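Local structure of tRNA uridine(34) acetyltransferase (Methanocaldococcus infernus, 6IA8) at residues S219-I224 with F271-T276; S262-D267 with E312-E317; D283-Y288 with S324-W329; I287-V292 with S351-L356. The protein catalyses the formation of 5-carboxymethyluridine at wobble position 34 of tRNA from acetyl-CoA and S-adenosyl-L-methionine, with a [4Fe-4S] cluster as cofactor. All coordinates share one frame; numbering follows the deposited sequence.

From the N terminus, contact 1 opens at 219-224, after strand 212-218, and closes at the C-terminal part of helix 264-276. Contact 2 starts inside that loop, at the beginning of the same helix, and closes on helix 312-325, so the two cross. Contact 3 opens on strand 284-287 and contact 4 at its end, sharing I287 and Y288, and both cross contact 2: contact 3 closes at 324-329, the end of helix 312-325 and the loop after it, and contact 4 at the start of helix 353-364. F271 of contact 1 packs on I287, joining it to contact 3. They link the turn after strand 212-218, helices 264-276, 312-325 and 353-364, and strand 284-287 with its following loop.

Contact 1. Residues S219-I224 with F271-T276; sequences SIYNEI and FKEIFT
I220 lays its terminal methyl across the carboxylate end of E273, CD1 lying 3.6 Å from E273 OE1 and as close to the carboxylate carbon, a methyl packed on a flat polar group. Its other branch works separately: I220 CG2 meets I274 CD1 at 4.0 Å, an apolar touch in which the two side chains cross obliquely. The split depends on the first torsion of I220 (chi1 65°), which sets CG1 in the crowded position between the backbone N and the carbonyl carbon and leaves CG2 beside the N, facing I274. E273 arrives with CG anti to its own N (chi1 -170°) and an extended chain. Y221 backs I220 from within the same segment, its ring face over I220 CG1, while its hydroxyl bonds to the backbone O of M266, in the first turn of helix 264-276. In the radical SAM domain, a family of the TIM-barrel clan with a parallel sheet, this joins the turn after strand 212-218 to helix 264-276, which follows the adjacent strand 250-255; I274 also packs on L255 of that strand. The turn is an ST turn, S219 OG accepting from Y221 N at 3.1 Å with a nearly straight bond (165°). With an alanine in place of I220, the carbons beyond CB would be gone, and I274 CD1 and one face of Y221 would probably lose this apolar neighbour. On the helix, T276 OG1 bonds to K272 O at 2.7 Å, from above the carbonyl plane, opposite the face used by F275 N.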
loop_
_atom_site.group_PDB
_atom_site.type_symbol
_atom_site.label_atom_id
_atom_site.label_comp_id
_atom_site.label_asym_id
_atom_site.label_seq_id
_atom_site.Cartn_x
_atom_site.Cartn_y
_atom_site.Cartn_z
ATOM N N SER A 219 5.262 6.336 14.846
ATOM C CA SER A 219 4.542 6.212 16.104
ATOM C C SER A 219 3.332 7.141 16.098
ATOM O O SER A 219 3.326 8.190 15.448
ATOM C CB SER A 219 5.475 6.556 17.287
ATOM O OG SER A 219 4.778 6.555 18.507
ATOM N N ILE A 220 2.316 6.767 16.873
ATOM C CA ILE A 220 1.167 7.635 17.092
ATOM C C ILE A 220 1.238 8.395 18.416
ATOM O O ILE A 220 0.259 9.074 18.788
ATOM C CB ILE A 220 -0.148 6.840 17.009
ATOM C CG1 ILE A 220 -0.248 5.818 18.140
ATOM C CG2 ILE A 220 -0.300 6.192 15.657
ATOM C CD1 ILE A 220 -1.680 5.224 18.281
ATOM N N TYR A 221 2.371 8.345 19.122
ATOM C CA TYR A 221 2.499 9.025 20.407
ATOM C C TYR A 221 3.435 10.222 20.272
ATOM O O TYR A 221 4.612 10.054 19.941
ATOM C CB TYR A 221 3.019 8.079 21.487
ATOM C CG TYR A 221 2.153 6.861 21.702
ATOM C CD1 TYR A 221 0.855 6.993 22.149
ATOM C CD2 TYR A 221 2.643 5.567 21.446
ATOM C CE1 TYR A 221 0.049 5.867 22.336
ATOM C CE2 TYR A 221 1.861 4.456 21.640
ATOM C CZ TYR A 221 0.570 4.607 22.088
ATOM O OH TYR A 221 -0.210 3.496 22.289
ATOM N N ASN A 222 2.922 11.427 20.544
ATOM C CA ASN A 222 3.741 12.629 20.391
ATOM C C ASN A 222 4.960 12.619 21.303
ATOM O O ASN A 222 6.001 13.192 20.942
ATOM C CB ASN A 222 2.894 13.880 20.626
ATOM C CG ASN A 222 2.026 14.212 19.419
ATOM O OD1 ASN A 222 2.300 13.793 18.294
ATOM N ND2 ASN A 222 0.973 14.943 19.652
ATOM N N GLU A 223 4.862 11.976 22.473
ATOM C CA GLU A 223 6.025 11.874 23.349
ATOM C C GLU A 223 7.175 11.191 22.632
ATOM O O GLU A 223 8.322 11.649 22.707
ATOM C CB GLU A 223 5.690 11.107 24.629
ATOM C CG GLU A 223 6.887 10.952 25.565
ATOM C CD GLU A 223 7.025 9.542 26.161
ATOM O OE1 GLU A 223 8.094 9.238 26.732
ATOM O OE2 GLU A 223 6.078 8.729 26.070
ATOM N N ILE A 224 6.884 10.064 21.972
ATOM C CA ILE A 224 7.897 9.299 21.258
ATOM C C ILE A 224 8.416 10.089 20.064
ATOM O O ILE A 224 9.622 10.116 19.801
ATOM C CB ILE A 224 7.312 7.945 20.817
ATOM C CG1 ILE A 224 6.675 7.199 21.994
ATOM C CG2 ILE A 224 8.370 7.083 20.140
ATOM C CD1 ILE A 224 7.561 6.975 23.149
ATOM N N PHE A 271 -1.020 -0.578 18.049
ATOM C CA PHE A 271 -1.648 -1.339 16.973
ATOM C C PHE A 271 -3.152 -1.485 17.177
ATOM O O PHE A 271 -3.931 -1.417 16.205
ATOM C CB PHE A 271 -0.958 -2.689 16.826
ATOM C CG PHE A 271 0.406 -2.563 16.164
ATOM C CD1 PHE A 271 0.517 -2.317 14.805
ATOM C CD2 PHE A 271 1.559 -2.674 16.917
ATOM C CE1 PHE A 271 1.761 -2.175 14.214
ATOM C CE2 PHE A 271 2.814 -2.516 16.342
ATOM C CZ PHE A 271 2.920 -2.279 14.991
ATOM N N LYS A 272 -3.581 -1.740 18.414
ATOM C CA LYS A 272 -5.015 -1.829 18.663
ATOM C C LYS A 272 -5.691 -0.517 18.273
ATOM O O LYS A 272 -6.747 -0.500 17.615
ATOM C CB LYS A 272 -5.278 -2.187 20.135
ATOM C CG LYS A 272 -6.735 -2.285 20.500
ATOM C CD LYS A 272 -6.921 -2.841 21.913
ATOM C CE LYS A 272 -8.388 -2.799 22.354
ATOM N NZ LYS A 272 -8.569 -3.321 23.737
ATOM N N GLU A 273 -5.070 0.602 18.653
ATOM C CA GLU A 273 -5.673 1.897 18.412
ATOM C C GLU A 273 -5.756 2.189 16.926
ATOM O O GLU A 273 -6.761 2.730 16.467
ATOM C CB GLU A 273 -4.897 2.994 19.133
ATOM C CG GLU A 273 -5.591 4.332 19.119
ATOM C CD GLU A 273 -4.896 5.353 19.997
ATOM O OE1 GLU A 273 -4.134 4.934 20.904
ATOM O OE2 GLU A 273 -5.104 6.557 19.761
ATOM N N ILE A 274 -4.722 1.826 16.157
ATOM C CA ILE A 274 -4.685 2.119 14.727
ATOM C C ILE A 274 -5.804 1.407 13.982
ATOM O O ILE A 274 -6.243 1.875 12.913
ATOM C CB ILE A 274 -3.290 1.741 14.174
ATOM C CG1 ILE A 274 -2.278 2.840 14.586
ATOM C CG2 ILE A 274 -3.325 1.553 12.699
ATOM C CD1 ILE A 274 -0.829 2.472 14.361
ATOM N N PHE A 275 -6.277 0.275 14.511
ATOM C CA PHE A 275 -7.318 -0.499 13.833
ATOM C C PHE A 275 -8.715 -0.329 14.426
ATOM O O PHE A 275 -9.678 -0.936 13.903
ATOM C CB PHE A 275 -6.948 -1.986 13.836
ATOM C CG PHE A 275 -5.626 -2.276 13.163
ATOM C CD1 PHE A 275 -5.316 -1.678 11.953
ATOM C CD2 PHE A 275 -4.693 -3.104 13.763
ATOM C CE1 PHE A 275 -4.076 -1.906 11.350
ATOM C CE2 PHE A 275 -3.492 -3.363 13.152
ATOM C CZ PHE A 275 -3.185 -2.757 11.958
ATOM N N THR A 276 -8.853 0.455 15.516
ATOM C CA THR A 276 -10.137 0.604 16.202
ATOM C C THR A 276 -10.456 2.055 16.570
ATOM O O THR A 276 -11.476 2.311 17.221
ATOM C CB THR A 276 -10.231 -0.257 17.484
ATOM O OG1 THR A 276 -9.229 0.137 18.444
ATOM C CG2 THR A 276 -10.080 -1.737 17.186
#

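Contact 2. Residues S262-D267 with E312-E317; sequences SSIEMD and EEEAIE
I264 presses its CD1 against two glutamates of helix 312-325, and this single methyl carries the close packing. It lies 3.5 Å from E317 OE1, a packing contact, since the methyl offers no donor, and 3.9 Å from E314 CG, the methylene part of the second glutamate. The isoleucine and E314 side chains run at about a right angle; E317, extended beyond CG, brings its carboxylate end up to the methyl. I264 also touches Y310 and V318. Further in, the buried D267 faces helix 312-325 and packs on V318. Its carboxylate is well provided for: S262 OG bonds to D267 OD1 at 2.8 Å from above the carboxylate plane, 61° out of it, while OD2 receives G258 N and pairs with the hydroxyl of Y310.

The contact pairs the first turn of helix 264-276 with the start of helix 312-325, two neighbouring helices of the radical SAM domain, near the surface. That first turn is fixed by an N-cap: S263 OG accepts from M266 N at 3.0 Å (162°).

Beyond the methyl the contact loosens. All three touching residues are partly exposed, and the area buried is small, 123 Å². E314 bends at chi2 (86°), carrying its carboxylate away from I264, and OE2 accepts from R311 N, just before the helix.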
loop_
_atom_site.group_PDB
_atom_site.type_symbol
_atom_site.label_atom_id
_atom_site.label_comp_id
_atom_site.label_asym_id
_atom_site.label_seq_id
_atom_site.Cartn_x
_atom_site.Cartn_y
_atom_site.Cartn_z
ATOM N N SER A 262 9.194 3.884 24.173
ATOM C CA SER A 262 8.058 2.996 24.050
ATOM C C SER A 262 8.276 1.738 24.891
ATOM O O SER A 262 9.248 1.603 25.634
ATOM C CB SER A 262 7.820 2.646 22.582
ATOM O OG SER A 262 6.480 2.201 22.370
ATOM N N SER A 263 7.347 0.802 24.774
ATOM C CA SER A 263 7.406 -0.455 25.503
ATOM C C SER A 263 6.582 -1.475 24.736
ATOM O O SER A 263 5.864 -1.134 23.791
ATOM C CB SER A 263 6.877 -0.305 26.925
ATOM O OG SER A 263 5.464 -0.105 26.900
ATOM N N ILE A 264 6.706 -2.740 25.137
ATOM C CA ILE A 264 5.916 -3.789 24.500
ATOM C C ILE A 264 4.434 -3.467 24.625
ATOM O O ILE A 264 3.695 -3.487 23.636
ATOM C CB ILE A 264 6.258 -5.167 25.095
ATOM C CG1 ILE A 264 7.667 -5.589 24.642
ATOM C CG2 ILE A 264 5.226 -6.198 24.683
ATOM C CD1 ILE A 264 8.170 -6.872 25.301
ATOM N N GLU A 265 3.981 -3.139 25.837
ATOM C CA GLU A 265 2.566 -2.849 26.035
ATOM C C GLU A 265 2.150 -1.585 25.297
ATOM O O GLU A 265 1.051 -1.524 24.744
ATOM C CB GLU A 265 2.253 -2.718 27.522
ATOM C CG GLU A 265 0.766 -2.561 27.811
ATOM C CD GLU A 265 -0.062 -3.722 27.284
ATOM O OE1 GLU A 265 0.417 -4.873 27.335
ATOM O OE2 GLU A 265 -1.191 -3.484 26.810
ATOM N N MET A 266 2.995 -0.556 25.298
ATOM C CA MET A 266 2.691 0.650 24.534
ATOM C C MET A 266 2.567 0.348 23.041
ATOM O O MET A 266 1.679 0.881 22.362
ATOM C CB MET A 266 3.775 1.702 24.782
ATOM C CG MET A 266 3.407 3.095 24.294
ATOM S SD MET A 266 4.544 4.412 24.823
ATOM C CE MET A 266 4.787 3.958 26.515
ATOM N N ASP A 267 3.494 -0.452 22.497
ATOM C CA ASP A 267 3.403 -0.825 21.088
ATOM C C ASP A 267 2.124 -1.605 20.792
ATOM O O ASP A 267 1.470 -1.364 19.774
ATOM C CB ASP A 267 4.627 -1.641 20.677
ATOM C CG ASP A 267 5.869 -0.780 20.477
ATOM O OD1 ASP A 267 5.778 0.466 20.246
ATOM O OD2 ASP A 267 6.955 -1.368 20.484
ATOM N N GLU A 312 15.152 -9.935 19.093
ATOM C CA GLU A 312 14.195 -10.713 18.315
ATOM C C GLU A 312 12.963 -11.081 19.134
ATOM O O GLU A 312 11.835 -10.976 18.638
ATOM C CB GLU A 312 14.865 -11.970 17.764
ATOM C CG GLU A 312 15.863 -11.708 16.663
ATOM C CD GLU A 312 15.440 -12.334 15.355
ATOM O OE1 GLU A 312 14.844 -11.629 14.516
ATOM O OE2 GLU A 312 15.688 -13.541 15.172
ATOM N N GLU A 313 13.155 -11.511 20.386
ATOM C CA GLU A 313 12.029 -11.918 21.221
ATOM C C GLU A 313 10.972 -10.817 21.298
ATOM O O GLU A 313 9.781 -11.068 21.116
ATOM C CB GLU A 313 12.533 -12.292 22.621
ATOM C CG GLU A 313 11.455 -12.444 23.678
ATOM C CD GLU A 313 11.976 -12.167 25.090
ATOM O OE1 GLU A 313 13.064 -12.673 25.452
ATOM O OE2 GLU A 313 11.300 -11.424 25.833
ATOM N N GLU A 314 11.384 -9.592 21.600
ATOM C CA GLU A 314 10.400 -8.530 21.791
ATOM C C GLU A 314 9.719 -8.160 20.476
ATOM O O GLU A 314 8.508 -7.906 20.445
ATOM C CB GLU A 314 11.062 -7.291 22.402
ATOM C CG GLU A 314 11.660 -7.495 23.781
ATOM C CD GLU A 314 13.074 -8.021 23.720
ATOM O OE1 GLU A 314 13.290 -9.202 24.054
ATOM O OE2 GLU A 314 13.968 -7.253 23.319
ATOM N N ALA A 315 10.489 -8.092 19.385
ATOM C CA ALA A 315 9.897 -7.753 18.099
ATOM C C ALA A 315 8.861 -8.794 17.713
ATOM O O ALA A 315 7.778 -8.449 17.228
ATOM C CB ALA A 315 10.984 -7.636 17.034
ATOM N N ILE A 316 9.180 -10.074 17.929
ATOM C CA ILE A 316 8.262 -11.157 17.591
ATOM C C ILE A 316 6.979 -11.049 18.402
ATOM O O ILE A 316 5.881 -11.226 17.865
ATOM C CB ILE A 316 8.953 -12.518 17.801
ATOM C CG1 ILE A 316 10.092 -12.689 16.785
ATOM C CG2 ILE A 316 7.948 -13.673 17.687
ATOM C CD1 ILE A 316 10.981 -13.896 17.071
ATOM N N GLU A 317 7.094 -10.766 19.703
ATOM C CA GLU A 317 5.912 -10.644 20.545
ATOM C C GLU A 317 5.006 -9.534 20.041
ATOM O O GLU A 317 3.795 -9.720 19.921
ATOM C CB GLU A 317 6.320 -10.384 21.995
ATOM C CG GLU A 317 7.006 -11.559 22.658
ATOM C CD GLU A 317 7.480 -11.240 24.060
ATOM O OE1 GLU A 317 7.187 -10.127 24.544
ATOM O OE2 GLU A 317 8.151 -12.099 24.671
#

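Contact 3. Residues D283-Y288 with S324-W329; sequences DMVKIY and SIMPKW. With SO4 (sulfate ion), chain B.
M326 points its side chain into the side of strand 284-287 that carries V285 and I287, and its end methyl CE touches both. Against I287 the approach is tip to tip, CE to CD1 at 3.7 Å; against V285 the two side chains slide past each other in opposite directions, with CE at 3.7 Å from CG2. The methionine reaches this far because chi2 is extended (172°), while a bend at chi3 (-145°) sets CE against both branched residues. V285 presents CG2, the branch lying between its backbone N and carbonyl carbon.

At the other end of the contact D283 O and W329 O come within 3.7 Å, and W329 O accepts a hydrogen bond from R424 NH1. The carboxylate of D283, a separate group, forms a salt bridge with R444 and accepts from V251 N. The W329 ring has P327 CB over one face, offset toward the rim, and stacks with Y399. A sulfate, probably from the crystallisation liquor, sits beside P327 and W329. K328 N donates to its O2 at 2.9 Å (166°), P327 CB lies 3.3 Å from the same oxygen, and that oxygen lies obliquely to the W329 ring.

The contact lies inside a beta-alpha-beta connection: strand 284-287, then, after strand 292-293 and helix 297-303, helix 312-325, then the adjacent parallel strand 331-332, whose R331 is joined to D283 and V285 by backbone hydrogen bonds. D283 stands about 5 Å, side chain to side chain, from Q445, a probable acetyl-CoA-binding residue of the acetyltransferase part.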
loop_
_atom_site.group_PDB
_atom_site.type_symbol
_atom_site.label_atom_id
_atom_site.label_comp_id
_atom_site.label_asym_id
_atom_site.label_seq_id
_atom_site.Cartn_x
_atom_site.Cartn_y
_atom_site.Cartn_z
ATOM N N ASP A 283 -5.251 1.449 5.255
ATOM C CA ASP A 283 -5.467 0.293 4.391
ATOM C C ASP A 283 -4.337 -0.721 4.510
ATOM O O ASP A 283 -4.543 -1.912 4.250
ATOM C CB ASP A 283 -5.574 0.712 2.926
ATOM C CG ASP A 283 -6.693 1.698 2.663
ATOM O OD1 ASP A 283 -7.793 1.398 3.104
ATOM O OD2 ASP A 283 -6.427 2.758 2.020
ATOM N N MET A 284 -3.134 -0.256 4.824
ATOM C CA MET A 284 -1.941 -1.080 4.742
ATOM C C MET A 284 -1.001 -0.586 5.821
ATOM O O MET A 284 -1.025 0.600 6.172
ATOM C CB MET A 284 -1.316 -0.983 3.332
ATOM C CG MET A 284 -0.010 -1.660 3.155
ATOM S SD MET A 284 0.610 -1.407 1.476
ATOM C CE MET A 284 -0.896 -1.227 0.506
ATOM N N VAL A 285 -0.176 -1.493 6.347
ATOM C CA VAL A 285 0.858 -1.099 7.295
ATOM C C VAL A 285 2.145 -1.813 6.931
ATOM O O VAL A 285 2.115 -2.955 6.470
ATOM C CB VAL A 285 0.471 -1.412 8.754
ATOM C CG1 VAL A 285 -0.743 -0.560 9.203
ATOM C CG2 VAL A 285 0.208 -2.903 8.920
ATOM N N LYS A 286 3.273 -1.135 7.144
ATOM C CA LYS A 286 4.618 -1.671 6.949
ATOM C C LYS A 286 5.305 -1.582 8.303
ATOM O O LYS A 286 5.422 -0.483 8.862
ATOM C CB LYS A 286 5.361 -0.863 5.888
ATOM C CG LYS A 286 6.778 -1.377 5.578
ATOM C CD LYS A 286 7.546 -0.396 4.679
ATOM C CE LYS A 286 7.576 -0.824 3.222
ATOM N NZ LYS A 286 6.339 -0.473 2.478
ATOM N N ILE A 287 5.634 -2.739 8.888
ATOM C CA ILE A 287 6.075 -2.815 10.278
ATOM C C ILE A 287 7.500 -3.342 10.322
ATOM O O ILE A 287 7.803 -4.378 9.724
ATOM C CB ILE A 287 5.164 -3.723 11.119
ATOM C CG1 ILE A 287 3.719 -3.233 11.078
ATOM C CG2 ILE A 287 5.668 -3.778 12.589
ATOM C CD1 ILE A 287 2.745 -4.301 11.559
ATOM N N TYR A 288 8.373 -2.657 11.058
ATOM C CA TYR A 288 9.684 -3.256 11.330
ATOM C C TYR A 288 10.245 -2.628 12.592
ATOM O O TYR A 288 10.130 -1.408 12.748
ATOM C CB TYR A 288 10.685 -3.079 10.181
ATOM C CG TYR A 288 11.765 -4.155 10.204
ATOM C CD1 TYR A 288 11.544 -5.387 9.608
ATOM C CD2 TYR A 288 12.988 -3.958 10.864
ATOM C CE1 TYR A 288 12.487 -6.377 9.638
ATOM C CE2 TYR A 288 13.964 -4.963 10.880
ATOM C CZ TYR A 288 13.688 -6.166 10.273
ATOM O OH TYR A 288 14.603 -7.186 10.283
ATOM N N SER A 324 -2.271 -10.691 14.954
ATOM C CA SER A 324 -3.412 -11.429 15.481
ATOM C C SER A 324 -4.656 -10.551 15.586
ATOM O O SER A 324 -5.772 -11.079 15.640
ATOM C CB SER A 324 -3.087 -12.006 16.867
ATOM O OG SER A 324 -3.113 -10.975 17.831
ATOM N N ILE A 325 -4.499 -9.229 15.675
ATOM C CA ILE A 325 -5.654 -8.333 15.757
ATOM C C ILE A 325 -5.889 -7.556 14.476
ATOM O O ILE A 325 -6.815 -6.751 14.435
ATOM C CB ILE A 325 -5.547 -7.347 16.940
ATOM C CG1 ILE A 325 -4.370 -6.370 16.704
ATOM C CG2 ILE A 325 -5.437 -8.129 18.242
ATOM C CD1 ILE A 325 -4.478 -5.069 17.512
ATOM N N MET A 326 -5.082 -7.747 13.437
ATOM C CA MET A 326 -5.270 -6.977 12.202
ATOM C C MET A 326 -6.625 -7.295 11.574
ATOM O O MET A 326 -6.946 -8.466 11.394
ATOM C CB MET A 326 -4.176 -7.296 11.188
ATOM C CG MET A 326 -3.140 -6.253 11.049
ATOM S SD MET A 326 -1.800 -6.852 10.020
ATOM C CE MET A 326 -0.430 -6.017 10.883
ATOM N N PRO A 327 -7.435 -6.302 11.228
ATOM C CA PRO A 327 -8.711 -6.595 10.557
ATOM C C PRO A 327 -8.507 -7.218 9.186
ATOM O O PRO A 327 -7.430 -7.199 8.591
ATOM C CB PRO A 327 -9.395 -5.225 10.448
ATOM C CG PRO A 327 -8.737 -4.399 11.571
ATOM C CD PRO A 327 -7.327 -4.903 11.666
ATOM N N LYS A 328 -9.599 -7.760 8.666
ATOM C CA LYS A 328 -9.569 -8.418 7.371
ATOM C C LYS A 328 -9.279 -7.442 6.250
ATOM O O LYS A 328 -8.923 -7.877 5.152
ATOM C CB LYS A 328 -10.910 -9.108 7.097
ATOM C CG LYS A 328 -11.244 -10.234 8.071
ATOM C CD LYS A 328 -12.641 -10.814 7.786
ATOM C CE LYS A 328 -13.000 -11.928 8.757
ATOM N NZ LYS A 328 -14.184 -12.709 8.297
ATOM N N TRP A 329 -9.525 -6.153 6.470
ATOM C CA TRP A 329 -9.380 -5.143 5.430
ATOM C C TRP A 329 -8.004 -4.506 5.410
ATOM O O TRP A 329 -7.787 -3.585 4.608
ATOM C CB TRP A 329 -10.433 -4.043 5.578
ATOM C CG TRP A 329 -10.749 -3.625 6.989
ATOM C CD1 TRP A 329 -11.735 -4.138 7.796
ATOM C CD2 TRP A 329 -10.128 -2.581 7.742
ATOM N NE1 TRP A 329 -11.769 -3.467 9.008
ATOM C CE2 TRP A 329 -10.775 -2.527 9.013
ATOM C CE3 TRP A 329 -9.060 -1.738 7.501
ATOM C CZ2 TRP A 329 -10.383 -1.651 10.018
ATOM C CZ3 TRP A 329 -8.679 -0.841 8.512
ATOM C CH2 TRP A 329 -9.352 -0.798 9.739
HETATM S S SO4 B . -12.356 -7.776 11.312
HETATM O O1 SO4 B . -13.616 -8.517 11.224
HETATM O O2 SO4 B . -12.070 -7.181 10.007
HETATM O O3 SO4 B . -11.288 -8.674 11.641
HETATM O O4 SO4 B . -12.435 -6.769 12.365
#

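Contact 4. Residues I287-V292 with S351-L356; sequences IYPCLV and SNLGEL
L353 reaches across with one methyl, CD2, which meets both P289 and Y288; all direct contact here is apolar. CD2 comes end-on to the CD-CG side of the P289 ring, 3.8 Å from P289 CD and 4.1 Å from P289 CG. With Y288 it comes at a slant to the ring, nearest to CE1 at 3.9 Å. L353 holds CG anti to its backbone N (chi1 179°), which carries the branched end out from the helix toward the two rings. P289 CD stands 3.3 Å above the plane of the Y288 ring, offset toward its rim, so the methyl lies against the neighbouring rings of two successive residues.

The polar interactions stay within each segment's own surroundings. N352 occupies the N-cap position of helix 353-364, though its side chain makes no capping bond; its ND2 instead gives a weak hydrogen bond to E355 OE1 at 3.4 Å, from a poorly ordered residue. The first turn is closed by the backbone, L356 N to N352 O at 3.0 Å. On the other side backbone bonds hold the partner segment: Y288 to L255, C290 to P257, and V292 to V345 and D346.

Helix 312-325 lies alongside both partners, A315 against P289 and I316 against L353, while L356 packs on I316 one turn along. The contact thus sets the start of helix 353-364 over the loop that leaves strand 284-287 for strand 292-293, with helix 312-325 as their common neighbour.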
loop_
_atom_site.group_PDB
_atom_site.type_symbol
_atom_site.label_atom_id
_atom_site.label_comp_id
_atom_site.label_asym_id
_atom_site.label_seq_id
_atom_site.Cartn_x
_atom_site.Cartn_y
_atom_site.Cartn_z
ATOM N N ILE A 287 5.634 -2.739 8.888
ATOM C CA ILE A 287 6.075 -2.815 10.278
ATOM C C ILE A 287 7.500 -3.342 10.322
ATOM O O ILE A 287 7.803 -4.378 9.724
ATOM C CB ILE A 287 5.164 -3.723 11.119
ATOM C CG1 ILE A 287 3.719 -3.233 11.078
ATOM C CG2 ILE A 287 5.668 -3.778 12.589
ATOM C CD1 ILE A 287 2.745 -4.301 11.559
ATOM N N TYR A 288 8.373 -2.657 11.058
ATOM C CA TYR A 288 9.684 -3.256 11.330
ATOM C C TYR A 288 10.245 -2.628 12.592
ATOM O O TYR A 288 10.130 -1.408 12.748
ATOM C CB TYR A 288 10.685 -3.079 10.181
ATOM C CG TYR A 288 11.765 -4.155 10.204
ATOM C CD1 TYR A 288 11.544 -5.387 9.608
ATOM C CD2 TYR A 288 12.988 -3.958 10.864
ATOM C CE1 TYR A 288 12.487 -6.377 9.638
ATOM C CE2 TYR A 288 13.964 -4.963 10.880
ATOM C CZ TYR A 288 13.688 -6.166 10.273
ATOM O OH TYR A 288 14.603 -7.186 10.283
ATOM N N PRO A 289 10.853 -3.394 13.498
ATOM C CA PRO A 289 11.333 -2.799 14.754
ATOM C C PRO A 289 12.378 -1.726 14.504
ATOM O O PRO A 289 13.110 -1.771 13.522
ATOM C CB PRO A 289 11.929 -3.986 15.516
ATOM C CG PRO A 289 12.163 -5.049 14.472
ATOM C CD PRO A 289 11.073 -4.846 13.445
ATOM N N CYS A 290 12.405 -0.738 15.394
ATOM C CA CYS A 290 13.363 0.355 15.324
ATOM C C CYS A 290 14.769 -0.196 15.494
ATOM O O CYS A 290 15.015 -1.034 16.366
ATOM C CB CYS A 290 13.031 1.371 16.419
ATOM S SG CYS A 290 13.988 2.865 16.339
ATOM N N LEU A 291 15.682 0.260 14.641
ATOM C CA LEU A 291 17.061 -0.210 14.614
ATOM C C LEU A 291 18.002 0.952 14.898
ATOM O O LEU A 291 17.631 2.120 14.750
ATOM C CB LEU A 291 17.429 -0.822 13.249
ATOM C CG LEU A 291 16.576 -1.961 12.707
ATOM C CD1 LEU A 291 16.869 -2.200 11.232
ATOM C CD2 LEU A 291 16.796 -3.229 13.516
ATOM N N VAL A 292 19.235 0.614 15.277
ATOM C CA VAL A 292 20.305 1.580 15.488
ATOM C C VAL A 292 21.251 1.487 14.300
ATOM O O VAL A 292 21.974 0.494 14.147
ATOM C CB VAL A 292 21.047 1.318 16.805
ATOM C CG1 VAL A 292 22.198 2.302 16.971
ATOM C CG2 VAL A 292 20.068 1.419 17.992
ATOM N N SER A 351 17.429 -12.173 9.251
ATOM C CA SER A 351 16.727 -11.851 8.013
ATOM C C SER A 351 15.378 -12.551 7.855
ATOM O O SER A 351 14.660 -12.274 6.882
ATOM C CB SER A 351 17.617 -12.201 6.815
ATOM O OG SER A 351 18.036 -13.553 6.877
ATOM N N ASN A 352 15.018 -13.449 8.763
ATOM C CA ASN A 352 13.771 -14.202 8.662
ATOM C C ASN A 352 12.775 -13.827 9.763
ATOM O O ASN A 352 12.064 -14.675 10.299
ATOM C CB ASN A 352 14.064 -15.698 8.693
ATOM C CG ASN A 352 14.867 -16.105 9.916
ATOM O OD1 ASN A 352 15.475 -15.262 10.570
ATOM N ND2 ASN A 352 14.875 -17.397 10.225
ATOM N N LEU A 353 12.707 -12.547 10.121
ATOM C CA LEU A 353 11.808 -12.137 11.193
ATOM C C LEU A 353 10.377 -12.550 10.886
ATOM O O LEU A 353 9.652 -12.998 11.777
ATOM C CB LEU A 353 11.898 -10.625 11.408
ATOM C CG LEU A 353 10.986 -10.058 12.502
ATOM C CD1 LEU A 353 11.235 -10.751 13.836
ATOM C CD2 LEU A 353 11.177 -8.546 12.650
ATOM N N GLY A 354 9.957 -12.421 9.627
ATOM C CA GLY A 354 8.613 -12.844 9.260
ATOM C C GLY A 354 8.352 -14.310 9.554
ATOM O O GLY A 354 7.281 -14.681 10.044
ATOM N N GLU A 355 9.319 -15.168 9.235
ATOM C CA GLU A 355 9.170 -16.594 9.495
ATOM C C GLU A 355 9.119 -16.858 10.993
ATOM O O GLU A 355 8.374 -17.730 11.455
ATOM C CB GLU A 355 10.329 -17.376 8.854
ATOM C CG GLU A 355 10.168 -18.885 8.932
ATOM C CD GLU A 355 11.445 -19.630 8.567
ATOM O OE1 GLU A 355 12.502 -18.977 8.428
ATOM O OE2 GLU A 355 11.392 -20.870 8.418
ATOM N N LEU A 356 9.914 -16.114 11.770
ATOM C CA LEU A 356 9.914 -16.302 13.215
ATOM C C LEU A 356 8.563 -15.918 13.798
ATOM O O LEU A 356 8.062 -16.578 14.718
ATOM C CB LEU A 356 11.042 -15.478 13.840
ATOM C CG LEU A 356 12.445 -15.768 13.292
ATOM C CD1 LEU A 356 13.455 -14.809 13.898
ATOM C CD2 LEU A 356 12.829 -17.197 13.582
#